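Local coordinates for protein inositol 2-dehydrogenase (Sinorhizobium meliloti, PDB 4HKT) that catalyses the NAD+-dependent oxidation of myo-inositol to scyllo-inosose, the first step of myo-inositol degradation, at residues Val147-Arg152 / Ala224-Ser229. Residues are numbered along the deposited sequence; the frame is centred on the assembly and turned at random.
Sequences VTITSR and AIISNS
Asn228 has CG anti to its carbonyl carbon, beside the backbone N (chi1 -79°). From there its ND2 comes within 3.7 Å of Ser151 CB. On the other face, with Thr150, Ser227 and Ser229, Arg152 has CG anti to the carbonyl carbon too, and CG lies 3.9 Å from Ser229 CB. From CG to NE the Arg152 chain is extended. NE reaches a water in the guanidinium plane, and that water also bonds Ser227 OG at 2.7 Å. Thr150 CG2 sits over one guanidinium face, near the rim. NH1 bonds Tyr234 and forms a salt bridge with Glu241 of a second subunit.

Two donors grip Ser227 O. Ser151 N donates to Ser227 O at 2.9 Å, almost straight (N-H...O 174°). Asn228 ND2 donates to Ser227 O at 3.0 Å, from above the carbonyl plane. Asp176 on helix 168-184 accepts from this ND2 and also bonds Ser151 OG, while Thr173 bonds Asn228 OD1. An alanine at Asn228 would probably leave Thr173 OG1 without this partner and Ser227 O with one donor fewer.

On the face that carries Ser151 and Asn228, the Ile149 and Ile226 side chains run alongside each other in the same direction, with Ile149 CD1 4.1 Å from Ile226 CG1. Val147 CB meets Ala224 CB at 3.9 Å. Ile149 and Ile226 both also touch Asp176, so this face packs against helix 168-184.

Five backbone hydrogen bonds join the strands, from Ile225 N to Val147 O through Ser229 N to Ser151 O. The strands run parallel, 11° apart. They form the parallel pair within the otherwise antiparallel sheet of the C-terminal domain of the Gfo/Idh/MocA family.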
# COMPACT_ATOMS: atom_id res chain seq x y z
N VAL B 147 17.62 -9.68 -9.90
CA VAL B 147 16.90 -10.16 -8.72
C VAL B 147 17.42 -9.38 -7.53
O VAL B 147 18.63 -9.12 -7.45
CB VAL B 147 17.19 -11.66 -8.49
CG1 VAL B 147 16.66 -12.14 -7.13
CG2 VAL B 147 16.62 -12.46 -9.63
N THR B 148 16.54 -8.98 -6.63
CA THR B 148 16.94 -8.35 -5.38
C THR B 148 16.24 -9.07 -4.21
O THR B 148 15.00 -9.32 -4.23
CB THR B 148 16.61 -6.84 -5.33
OG1 THR B 148 17.00 -6.21 -6.55
CG2 THR B 148 17.37 -6.14 -4.19
N ILE B 149 17.05 -9.45 -3.25
CA ILE B 149 16.62 -10.28 -2.11
C ILE B 149 17.12 -9.57 -0.87
O ILE B 149 18.31 -9.30 -0.76
CB ILE B 149 17.22 -11.70 -2.17
CG1 ILE B 149 16.70 -12.46 -3.36
CG2 ILE B 149 16.93 -12.52 -0.89
CD1 ILE B 149 17.51 -13.71 -3.64
N THR B 150 16.20 -9.28 0.05
CA THR B 150 16.52 -8.67 1.30
C THR B 150 16.00 -9.53 2.43
O THR B 150 14.78 -9.81 2.50
CB THR B 150 15.88 -7.31 1.41
OG1 THR B 150 16.33 -6.51 0.31
CG2 THR B 150 16.27 -6.63 2.75
N SER B 151 16.91 -9.93 3.32
CA SER B 151 16.55 -10.76 4.47
C SER B 151 17.17 -10.15 5.71
O SER B 151 18.35 -9.81 5.69
CB SER B 151 16.99 -12.21 4.28
OG SER B 151 16.30 -12.83 3.19
N ARG B 152 16.36 -9.95 6.76
CA ARG B 152 16.83 -9.36 8.00
C ARG B 152 16.16 -10.09 9.13
O ARG B 152 14.92 -10.15 9.17
CB ARG B 152 16.53 -7.85 8.09
CG ARG B 152 17.16 -7.05 6.94
CD ARG B 152 16.88 -5.57 6.96
NE ARG B 152 17.53 -4.97 5.80
CZ ARG B 152 17.10 -3.92 5.11
NH1 ARG B 152 16.02 -3.25 5.45
NH2 ARG B 152 17.77 -3.54 4.03
N ALA B 224 21.87 -11.20 -9.27
CA ALA B 224 21.10 -11.25 -8.05
C ALA B 224 21.89 -10.55 -6.98
O ALA B 224 23.02 -10.85 -6.76
CB ALA B 224 20.81 -12.69 -7.62
N ILE B 225 21.26 -9.57 -6.35
CA ILE B 225 21.82 -8.89 -5.25
C ILE B 225 21.13 -9.38 -4.00
O ILE B 225 19.89 -9.47 -3.94
CB ILE B 225 21.53 -7.39 -5.37
CG1 ILE B 225 22.10 -6.82 -6.65
CG2 ILE B 225 22.14 -6.64 -4.22
CD1 ILE B 225 21.73 -5.35 -6.86
N ILE B 226 21.91 -9.65 -2.97
CA ILE B 226 21.36 -10.14 -1.72
C ILE B 226 21.88 -9.22 -0.63
O ILE B 226 23.08 -8.92 -0.55
CB ILE B 226 21.81 -11.56 -1.39
CG1 ILE B 226 21.26 -12.57 -2.36
CG2 ILE B 226 21.40 -11.92 0.05
CD1 ILE B 226 22.13 -13.81 -2.40
N SER B 227 20.98 -8.78 0.23
CA SER B 227 21.30 -7.98 1.42
C SER B 227 20.84 -8.73 2.69
O SER B 227 19.70 -9.17 2.75
CB SER B 227 20.49 -6.69 1.31
OG SER B 227 20.71 -5.80 2.35
N ASN B 228 21.71 -8.88 3.69
CA ASN B 228 21.35 -9.56 4.94
C ASN B 228 21.79 -8.70 6.10
O ASN B 228 22.90 -8.20 6.08
CB ASN B 228 22.12 -10.85 5.13
CG ASN B 228 21.63 -12.04 4.34
OD1 ASN B 228 22.23 -13.12 4.49
ND2 ASN B 228 20.57 -11.92 3.58
N SER B 229 20.95 -8.63 7.13
CA SER B 229 21.30 -8.05 8.42
C SER B 229 20.78 -8.97 9.53
O SER B 229 19.68 -9.52 9.47
CB SER B 229 20.70 -6.65 8.61
OG SER B 229 20.98 -6.16 9.95
O HOH W 1 20.12 -6.03 4.95